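Local coordinates for protein tRNA modification GTPase MnmE (Chlorobium tepidum, PDB 3GEE) that probably hydrolyses GTP and helps add a carboxymethylaminomethyl group to the wobble uridine of certain tRNAs, at residues T212-V217 with A424-L429; G175-L180 with A447-V452; M76-I81 with T100-P105. All blocks are in the same frame, centred on the assembly; numbering follows the deposited sequence.

Interaction 1. Residues T212-V217 with A424-L429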
loop_
_atom_site.group_PDB
_atom_site.type_symbol
_atom_site.label_atom_id
_atom_site.label_comp_id
_atom_site.label_asym_id
_atom_site.label_seq_id
_atom_site.Cartn_x
_atom_site.Cartn_y
_atom_site.Cartn_z
ATOM N N THR A 212 8.485 19.557 44.746
ATOM C CA THR A 212 7.453 18.661 44.226
ATOM C C THR A 212 7.412 18.734 42.696
ATOM O O THR A 212 6.983 17.788 42.030
ATOM C CB THR A 212 6.062 18.992 44.818
ATOM O OG1 THR A 212 6.200 19.379 46.191
ATOM C CG2 THR A 212 5.130 17.784 44.729
ATOM N N LEU A 213 7.874 19.859 42.153
ATOM C CA LEU A 213 7.908 20.089 40.708
ATOM C C LEU A 213 9.079 19.352 40.054
ATOM O O LEU A 213 8.922 18.752 38.990
ATOM C CB LEU A 213 7.982 21.596 40.417
ATOM C CG LEU A 213 7.464 22.243 39.122
ATOM C CD1 LEU A 213 8.557 22.365 38.073
ATOM C CD2 LEU A 213 6.228 21.550 38.551
ATOM N N ARG A 214 10.242 19.394 40.703
ATOM C CA ARG A 214 11.451 18.754 40.184
ATOM C C ARG A 214 11.379 17.231 40.289
ATOM O O ARG A 214 11.874 16.520 39.411
ATOM C CB ARG A 214 12.697 19.285 40.903
ATOM C CG ARG A 214 13.937 19.377 40.019
ATOM C CD ARG A 214 14.882 18.200 40.189
ATOM N NE ARG A 214 15.807 18.405 41.302
ATOM C CZ ARG A 214 16.912 17.692 41.514
ATOM N NH1 ARG A 214 17.683 17.964 42.560
ATOM N NH2 ARG A 214 17.251 16.711 40.685
ATOM N N SER A 215 10.756 16.741 41.360
ATOM C CA SER A 215 10.573 15.304 41.571
ATOM C C SER A 215 9.570 14.714 40.583
ATOM O O SER A 215 9.651 13.534 40.239
ATOM C CB SER A 215 10.130 15.020 43.007
ATOM O OG SER A 215 8.912 15.679 43.306
ATOM N N GLU A 216 8.627 15.544 40.140
ATOM C CA GLU A 216 7.674 15.172 39.097
ATOM C C GLU A 216 8.355 15.028 37.738
ATOM O O GLU A 216 7.989 14.161 36.942
ATOM C CB GLU A 216 6.545 16.201 39.013
ATOM C CG GLU A 216 5.310 15.857 39.841
ATOM C CD GLU A 216 4.290 15.015 39.082
ATOM O OE1 GLU A 216 3.096 15.066 39.450
ATOM O OE2 GLU A 216 4.668 14.305 38.122
ATOM N N VAL A 217 9.341 15.887 37.485
ATOM C CA VAL A 217 10.165 15.813 36.278
ATOM C C VAL A 217 11.082 14.591 36.339
ATOM O O VAL A 217 11.305 13.924 35.326
ATOM C CB VAL A 217 10.997 17.108 36.077
ATOM C CG1 VAL A 217 12.004 16.952 34.943
ATOM C CG2 VAL A 217 10.081 18.288 35.803
ATOM N N ALA A 424 17.997 23.283 35.463
ATOM C CA ALA A 424 17.597 24.667 35.700
ATOM C C ALA A 424 16.774 24.776 36.987
ATOM O O ALA A 424 16.891 25.760 37.724
ATOM C CB ALA A 424 16.812 25.204 34.512
ATOM N N LEU A 425 15.954 23.756 37.242
ATOM C CA LEU A 425 15.167 23.643 38.473
ATOM C C LEU A 425 16.034 23.473 39.718
ATOM O O LEU A 425 15.737 24.051 40.767
ATOM C CB LEU A 425 14.179 22.477 38.369
ATOM C CG LEU A 425 12.655 22.677 38.325
ATOM C CD1 LEU A 425 12.221 24.035 37.780
ATOM C CD2 LEU A 425 12.017 21.545 37.533
ATOM N N GLN A 426 17.096 22.676 39.596
ATOM C CA GLN A 426 18.046 22.485 40.692
ATOM C C GLN A 426 18.892 23.735 40.901
ATOM O O GLN A 426 19.228 24.075 42.035
ATOM C CB GLN A 426 18.947 21.275 40.441
ATOM C CG GLN A 426 19.656 20.770 41.693
ATOM C CD GLN A 426 20.815 19.845 41.383
ATOM O OE1 GLN A 426 20.797 18.670 41.745
ATOM N NE2 GLN A 426 21.831 20.372 40.707
ATOM N N ASN A 427 19.232 24.408 39.800
ATOM C CA ASN A 427 19.928 25.693 39.851
ATOM C C ASN A 427 19.154 26.709 40.684
ATOM O O ASN A 427 19.743 27.496 41.427
ATOM C CB ASN A 427 20.164 26.242 38.440
ATOM C CG ASN A 427 21.273 25.511 37.697
ATOM O OD1 ASN A 427 22.033 24.735 38.282
ATOM N ND2 ASN A 427 21.369 25.760 36.396
ATOM N N ALA A 428 17.830 26.677 40.555
ATOM C CA ALA A 428 16.948 27.495 41.379
ATOM C C ALA A 428 16.855 26.936 42.801
ATOM O O ALA A 428 16.776 27.698 43.769
ATOM C CB ALA A 428 15.567 27.584 40.747
ATOM N N LEU A 429 16.880 25.609 42.915
ATOM C CA LEU A 429 16.706 24.927 44.197
ATOM C C LEU A 429 17.956 24.976 45.080
ATOM O O LEU A 429 17.893 25.417 46.230
ATOM C CB LEU A 429 16.265 23.474 43.972
ATOM C CG LEU A 429 15.830 22.640 45.183
ATOM C CD1 LEU A 429 14.523 23.157 45.768
ATOM C CD2 LEU A 429 15.704 21.173 44.800
#
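Leu425 sends its two methyl groups against the helix of residues 212-217, and most of the apolar packing centres on it. Its CD2 lies 3.6 Å from Leu213 CD1, with the two leucine side chains crossing at about a right angle. Val217 CG2 comes up to the same Leu425 CD2 at 4.2 Å. The aliphatic part of Arg214 joins them. Arg214 CG sits 3.5 Å from Leu425 CB, and the two side chains run past each other in opposite directions.

The polar part lies further along Arg214. The chain turns at chi2 (-99°), which sets CD, and again at chi3, which sets NE. The guanidinium lies beside Gln426. Arg214 NH1 is 3.3 Å from Gln426 OE1, and the guanidinium and amide planes stand 85° apart. Gln426 CB lies over one guanidinium face, off toward its rim. Leu429 CD2 is near the guanidinium edge, 4.4 Å from Arg214 NH1.

The backbones belong to two nearly antiparallel helices of the MnmE helical domain. Over these residues the axes approach to 10.2 Å, with 154° between their directions. Leu425 also packs on Ala448 of helix 441-456. Apolar contact carries most of the pairing, with arginine and glutamine at its more polar margin.

Interaction 2. Residues G175-L180 with A447-V452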
loop_
_atom_site.group_PDB
_atom_site.type_symbol
_atom_site.label_atom_id
_atom_site.label_comp_id
_atom_site.label_asym_id
_atom_site.label_seq_id
_atom_site.Cartn_x
_atom_site.Cartn_y
_atom_site.Cartn_z
ATOM N N GLY A 175 0.411 19.851 33.149
ATOM C CA GLY A 175 0.308 19.902 34.608
ATOM C C GLY A 175 1.602 20.297 35.298
ATOM O O GLY A 175 1.640 20.435 36.522
ATOM N N LEU A 176 2.665 20.464 34.511
ATOM C CA LEU A 176 3.948 20.960 35.011
ATOM C C LEU A 176 4.141 22.417 34.605
ATOM O O LEU A 176 4.709 23.209 35.362
ATOM C CB LEU A 176 5.110 20.106 34.494
ATOM C CG LEU A 176 5.141 18.614 34.848
ATOM C CD1 LEU A 176 6.261 17.921 34.088
ATOM C CD2 LEU A 176 5.282 18.382 36.352
ATOM N N ARG A 177 3.667 22.755 33.407
ATOM C CA ARG A 177 3.597 24.142 32.950
ATOM C C ARG A 177 2.756 24.978 33.919
ATOM O O ARG A 177 2.909 26.198 33.994
ATOM C CB ARG A 177 3.004 24.208 31.541
ATOM C CG ARG A 177 3.982 23.825 30.430
ATOM C CD ARG A 177 3.300 23.654 29.055
ATOM N NE ARG A 177 2.693 24.866 28.475
ATOM C CZ ARG A 177 3.160 26.118 28.571
ATOM N NH1 ARG A 177 4.280 26.394 29.229
ATOM N NH2 ARG A 177 2.494 27.110 27.990
ATOM N N GLU A 178 1.883 24.292 34.657
ATOM C CA GLU A 178 1.018 24.888 35.672
ATOM C C GLU A 178 1.819 25.715 36.682
ATOM O O GLU A 178 1.665 26.936 36.750
ATOM C CB GLU A 178 0.239 23.785 36.396
ATOM C CG GLU A 178 -1.171 24.172 36.818
ATOM C CD GLU A 178 -2.203 23.985 35.709
ATOM O OE1 GLU A 178 -3.324 24.519 35.850
ATOM O OE2 GLU A 178 -1.904 23.304 34.702
ATOM N N GLN A 179 2.678 25.043 37.450
ATOM C CA GLN A 179 3.506 25.698 38.466
ATOM C C GLN A 179 4.553 26.603 37.831
ATOM O O GLN A 179 4.931 27.622 38.409
ATOM C CB GLN A 179 4.192 24.672 39.375
ATOM C CG GLN A 179 3.248 23.758 40.153
ATOM C CD GLN A 179 2.920 22.466 39.418
ATOM O OE1 GLN A 179 2.827 22.434 38.189
ATOM N NE2 GLN A 179 2.743 21.389 40.176
ATOM N N LEU A 180 5.014 26.225 36.640
ATOM C CA LEU A 180 5.982 27.028 35.890
ATOM C C LEU A 180 5.361 28.282 35.263
ATOM O O LEU A 180 6.067 29.102 34.676
ATOM C CB LEU A 180 6.710 26.178 34.838
ATOM C CG LEU A 180 7.769 25.191 35.351
ATOM C CD1 LEU A 180 8.243 24.288 34.221
ATOM C CD2 LEU A 180 8.955 25.901 36.008
ATOM N N ALA A 447 13.917 29.435 32.263
ATOM C CA ALA A 447 14.684 28.444 31.516
ATOM C C ALA A 447 14.008 27.075 31.551
ATOM O O ALA A 447 13.989 26.366 30.545
ATOM C CB ALA A 447 16.107 28.358 32.050
ATOM N N ALA A 448 13.447 26.720 32.707
ATOM C CA ALA A 448 12.745 25.448 32.887
ATOM C C ALA A 448 11.442 25.394 32.089
ATOM O O ALA A 448 11.179 24.413 31.390
ATOM C CB ALA A 448 12.478 25.196 34.357
ATOM N N LEU A 449 10.638 26.452 32.201
ATOM C CA LEU A 449 9.401 26.595 31.428
ATOM C C LEU A 449 9.682 26.615 29.925
ATOM O O LEU A 449 8.872 26.138 29.126
ATOM C CB LEU A 449 8.629 27.851 31.869
ATOM C CG LEU A 449 7.738 28.598 30.866
ATOM C CD1 LEU A 449 6.366 28.900 31.443
ATOM C CD2 LEU A 449 8.418 29.873 30.371
ATOM N N ASP A 450 10.836 27.169 29.557
ATOM C CA ASP A 450 11.289 27.192 28.173
ATOM C C ASP A 450 11.622 25.780 27.691
ATOM O O ASP A 450 11.337 25.428 26.545
ATOM C CB ASP A 450 12.516 28.098 28.036
ATOM C CG ASP A 450 12.534 28.877 26.733
ATOM O OD1 ASP A 450 12.264 28.282 25.664
ATOM O OD2 ASP A 450 12.836 30.090 26.783
ATOM N N TYR A 451 12.211 24.975 28.576
ATOM C CA TYR A 451 12.616 23.609 28.239
ATOM C C TYR A 451 11.443 22.638 28.180
ATOM O O TYR A 451 11.356 21.832 27.254
ATOM C CB TYR A 451 13.699 23.096 29.195
ATOM C CG TYR A 451 15.067 23.712 28.971
ATOM C CD1 TYR A 451 15.565 23.918 27.682
ATOM C CD2 TYR A 451 15.874 24.073 30.051
ATOM C CE1 TYR A 451 16.821 24.480 27.475
ATOM C CE2 TYR A 451 17.134 24.635 29.853
ATOM C CZ TYR A 451 17.600 24.833 28.564
ATOM O OH TYR A 451 18.842 25.386 28.363
ATOM N N VAL A 452 10.548 22.716 29.163
ATOM C CA VAL A 452 9.345 21.881 29.188
ATOM C C VAL A 452 8.459 22.198 27.980
ATOM O O VAL A 452 7.866 21.301 27.376
ATOM C CB VAL A 452 8.557 22.053 30.514
ATOM C CG1 VAL A 452 7.261 21.250 30.497
ATOM C CG2 VAL A 452 9.412 21.629 31.692
#
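Leu180 is the main bump of this contact, and the helix of residues 447-452 supplies the hollow. The forked end of Leu180 enters between Ala448, Leu449 and Val452. Leu180 CD2 rests on Ala448 CB at 4.0 Å, where the small alanine lets the methyl come close to the helix. Leu180 CD1 reaches the backbone of Leu449, 3.8 Å from Leu449 CA. The same CD1 also meets Val452 CG2 at 3.9 Å. Leu180 CB already points toward the helix, and chi1 (-74°) sets CG anti to the carbonyl carbon, beside the backbone N.

This is helix packing inside the MnmE helical domain. Helix 168-177 gives way to helix 179-185 within the segment 175-180, so residues from both helices face helix 441-456. Behind the contact, Ala448 and Val452 also touch helix 412-432, and Leu176 leans on helix 203-232.

Leu449 is the bump from the other side. Its CB lies 3.9 Å from Leu180 CB, and its CD1 sits against the carbonyl oxygen Leu180 O. Arg177 borders this leucine. The arginine chain bends at chi3, which sets NE. Arg177 NH1 lies 3.9 Å from Leu449 CD1, which is at the guanidinium edge. Nearer its base, Arg177 CG is 4.2 Å from Val452 CG1, and the two side chains slide past each other in opposite directions.

Interaction 3. Residues M76-I81 with T100-P105. With FON (N-{[4-({[(6R)-2-amino-5-formyl-4-oxo-1,4,5,6,7,8-hexahydropteridin-6-yl]methyl}amino)phenyl]carbonyl}-L-glutamic acid), chain C.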
loop_
_atom_site.group_PDB
_atom_site.type_symbol
_atom_site.label_atom_id
_atom_site.label_comp_id
_atom_site.label_asym_id
_atom_site.label_seq_id
_atom_site.Cartn_x
_atom_site.Cartn_y
_atom_site.Cartn_z
ATOM N N MET A 76 -11.583 10.918 -19.094
ATOM C CA MET A 76 -12.010 10.406 -17.799
ATOM C C MET A 76 -10.856 9.700 -17.100
ATOM O O MET A 76 -10.416 8.634 -17.525
ATOM C CB MET A 76 -13.210 9.473 -17.977
ATOM C CG MET A 76 -14.150 9.438 -16.793
ATOM S SD MET A 76 -13.972 7.962 -15.787
ATOM C CE MET A 76 -15.008 6.825 -16.701
ATOM N N VAL A 77 -10.352 10.314 -16.038
ATOM C CA VAL A 77 -9.221 9.765 -15.303
ATOM C C VAL A 77 -9.642 8.593 -14.418
ATOM O O VAL A 77 -9.032 7.522 -14.467
ATOM C CB VAL A 77 -8.476 10.859 -14.507
ATOM C CG1 VAL A 77 -7.656 10.266 -13.360
ATOM C CG2 VAL A 77 -7.589 11.671 -15.446
ATOM N N ASP A 78 -10.688 8.798 -13.623
ATOM C CA ASP A 78 -11.247 7.739 -12.780
ATOM C C ASP A 78 -12.607 8.133 -12.202
ATOM O O ASP A 78 -13.024 9.289 -12.285
ATOM C CB ASP A 78 -10.279 7.373 -11.643
ATOM C CG ASP A 78 -10.647 6.065 -10.950
ATOM O OD1 ASP A 78 -11.351 5.223 -11.555
ATOM O OD2 ASP A 78 -10.224 5.876 -9.788
ATOM N N GLU A 79 -13.293 7.148 -11.637
ATOM C CA GLU A 79 -14.496 7.361 -10.865
ATOM C C GLU A 79 -14.061 7.386 -9.416
ATOM O O GLU A 79 -13.547 6.390 -8.913
ATOM C CB GLU A 79 -15.432 6.188 -11.087
ATOM C CG GLU A 79 -16.882 6.551 -11.196
ATOM C CD GLU A 79 -17.708 5.384 -11.691
ATOM O OE1 GLU A 79 -17.532 4.267 -11.147
ATOM O OE2 GLU A 79 -18.523 5.587 -12.624
ATOM N N VAL A 80 -14.247 8.516 -8.743
ATOM C CA VAL A 80 -13.771 8.664 -7.359
ATOM C C VAL A 80 -14.871 9.102 -6.394
ATOM O O VAL A 80 -16.027 9.254 -6.793
ATOM C CB VAL A 80 -12.580 9.648 -7.268
ATOM C CG1 VAL A 80 -11.487 9.251 -8.256
ATOM C CG2 VAL A 80 -13.034 11.085 -7.512
ATOM N N ILE A 81 -14.502 9.272 -5.125
ATOM C CA ILE A 81 -15.366 9.903 -4.131
ATOM C C ILE A 81 -14.588 11.016 -3.447
ATOM O O ILE A 81 -13.530 10.774 -2.846
ATOM C CB ILE A 81 -15.931 8.894 -3.101
ATOM C CG1 ILE A 81 -17.066 8.091 -3.740
ATOM C CG2 ILE A 81 -16.412 9.612 -1.834
ATOM C CD1 ILE A 81 -17.820 7.178 -2.796
ATOM N N THR A 100 -10.632 9.483 -2.924
ATOM C CA THR A 100 -10.248 8.096 -2.820
ATOM C C THR A 100 -10.673 7.415 -4.113
ATOM O O THR A 100 -11.855 7.400 -4.453
ATOM C CB THR A 100 -10.763 7.378 -1.540
ATOM O OG1 THR A 100 -11.646 6.312 -1.895
ATOM C CG2 THR A 100 -11.432 8.346 -0.573
ATOM N N CYS A 101 -9.687 6.885 -4.838
ATOM C CA CYS A 101 -9.891 6.330 -6.179
ATOM C C CYS A 101 -9.572 4.845 -6.209
ATOM O O CYS A 101 -9.210 4.274 -5.180
ATOM C CB CYS A 101 -8.977 7.047 -7.157
ATOM S SG CYS A 101 -7.251 6.833 -6.730
ATOM N N HIS A 102 -9.702 4.226 -7.384
ATOM C CA HIS A 102 -9.309 2.823 -7.566
ATOM C C HIS A 102 -7.814 2.646 -7.321
ATOM O O HIS A 102 -6.996 3.445 -7.788
ATOM C CB HIS A 102 -9.693 2.315 -8.951
ATOM C CG HIS A 102 -11.166 2.147 -9.139
ATOM N ND1 HIS A 102 -11.931 3.033 -9.867
ATOM C CD2 HIS A 102 -12.020 1.202 -8.680
ATOM C CE1 HIS A 102 -13.189 2.633 -9.860
ATOM N NE2 HIS A 102 -13.271 1.524 -9.148
ATOM N N GLY A 103 -7.470 1.599 -6.580
ATOM C CA GLY A 103 -6.124 1.456 -6.036
ATOM C C GLY A 103 -5.080 0.841 -6.946
ATOM O O GLY A 103 -4.256 0.053 -6.494
ATOM N N GLY A 104 -5.113 1.198 -8.225
ATOM C CA GLY A 104 -4.095 0.769 -9.174
ATOM C C GLY A 104 -2.989 1.801 -9.294
ATOM O O GLY A 104 -3.269 2.995 -9.396
ATOM N N PRO A 105 -1.719 1.350 -9.289
ATOM C CA PRO A 105 -0.560 2.247 -9.363
ATOM C C PRO A 105 -0.627 3.224 -10.528
ATOM O O PRO A 105 -0.308 4.397 -10.351
ATOM C CB PRO A 105 0.614 1.286 -9.536
ATOM C CG PRO A 105 0.158 0.044 -8.869
ATOM C CD PRO A 105 -1.303 -0.062 -9.198
HETATM N N1 FON C . -14.078 5.790 -2.625
HETATM C C2 FON C . -14.681 5.311 -1.519
HETATM N NA2 FON C . -14.537 5.985 -0.349
HETATM N N3 FON C . -15.429 4.176 -1.537
HETATM C C4 FON C . -15.619 3.452 -2.662
HETATM O O4 FON C . -16.319 2.418 -2.608
HETATM C C4A FON C . -14.959 3.932 -3.912
HETATM N N5 FON C . -15.022 3.384 -5.198
HETATM C C6 FON C . -15.141 4.447 -6.213
HETATM C C7 FON C . -13.731 5.025 -6.234
HETATM N N8 FON C . -13.550 5.657 -4.934
HETATM C C8A FON C . -14.168 5.178 -3.816
HETATM C C9 FON C . -15.636 4.006 -7.593
HETATM N N10 FON C . -16.869 3.233 -7.526
HETATM C C11 FON C . -20.602 4.236 -5.947
HETATM C C12 FON C . -20.440 3.896 -7.288
HETATM C C13 FON C . -19.185 3.567 -7.798
HETATM C C14 FON C . -18.063 3.589 -6.974
HETATM C C15 FON C . -18.227 3.915 -5.619
HETATM C C16 FON C . -19.484 4.246 -5.106
HETATM C C FON C . -21.985 4.578 -5.451
HETATM O O FON C . -22.138 4.989 -4.310
HETATM N N FON C . -23.011 4.395 -6.294
HETATM C CA FON C . -24.212 5.216 -6.426
HETATM C CB FON C . -23.894 6.629 -6.929
HETATM C CG FON C . -25.068 7.608 -6.819
HETATM C CD FON C . -24.593 9.000 -6.446
HETATM O OE1 FON C . -24.331 9.239 -5.243
HETATM O OE2 FON C . -24.483 9.869 -7.346
HETATM C CT FON C . -25.176 4.541 -7.366
HETATM O O1 FON C . -26.387 4.464 -7.049
HETATM O O2 FON C . -24.725 4.076 -8.438
HETATM C CP1 FON C . -14.959 2.141 -5.421
HETATM O O3 FON C . -14.043 1.673 -6.075
#
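His102 and Asp78 face each other across a beta hairpin made by strands 76-85 and 96-102, in the TrmE N-terminal region that binds the folate derivative. The folinic acid lies against this hairpin. Its C7 lies over one face of the His102 ring, and His102 NE2 is 3.2 Å from ligand O3. Ligand N8 donates to Thr100 O, although the modelled bond is very short and its length is doubtful. Ile81 CB stands 3.6 Å from ligand N1, and Glu79 O lies close to ligand C7.

The next shell fixes these groups. His102 ND1 donates to Asp78 OD1 at 2.8 Å with an angle of 162°. The oxygen uses its syn lone pair and lies only 6° out of the ring plane. Asp78 OD2 accepts a hydrogen bond from His102 N at 3.0 Å, nearly along its C-O axis. One carboxylate thus grips both the ring and the main chain of the histidine. An alanine in place of Asp78 would probably leave His102 ND1 and N without these acceptors and set the imidazole freer to turn beside the folate.

Ile81 and Thr100 form an antiparallel hydrogen-bonded pair. Thr100 N donates to Ile81 O at 3.2 Å, while the return bond from Ile81 N to Thr100 O is weak. Val80 CG1 packs on Cys101 CB at 3.5 Å.

Further out, Met165 of the second subunit packs on both Asp78 and His102. His52 of this chain and Glu98, Tyr63 and Lys476 of the second subunit are also hydrogen-bonded to the ligand. At the start of the strand, Val77 O is hydrogen-bonded to Tyr158 OH of the second subunit.

In the fold
Interactions 1 and 2 are neighbours in the helical domain, with centres 10 Å apart. They meet directly: Leu425 CD1 of interaction 1 lies 3.6 Å from Ala448 CB of interaction 2, and Glu216 CB lies 3.7 Å from Leu176 CD2. Through these touches the two contacts form one packed body of helices. Helix 412-432 is followed in the chain by helix 441-456, and helix 179-185 by helix 203-232. Interaction 3 is remote, in the N-terminal region at the folinic acid pocket. Its nearest atoms are about 36 Å from interaction 2 and about 42 Å from interaction 1. Both lie far from that pocket and away from the other annotated sites.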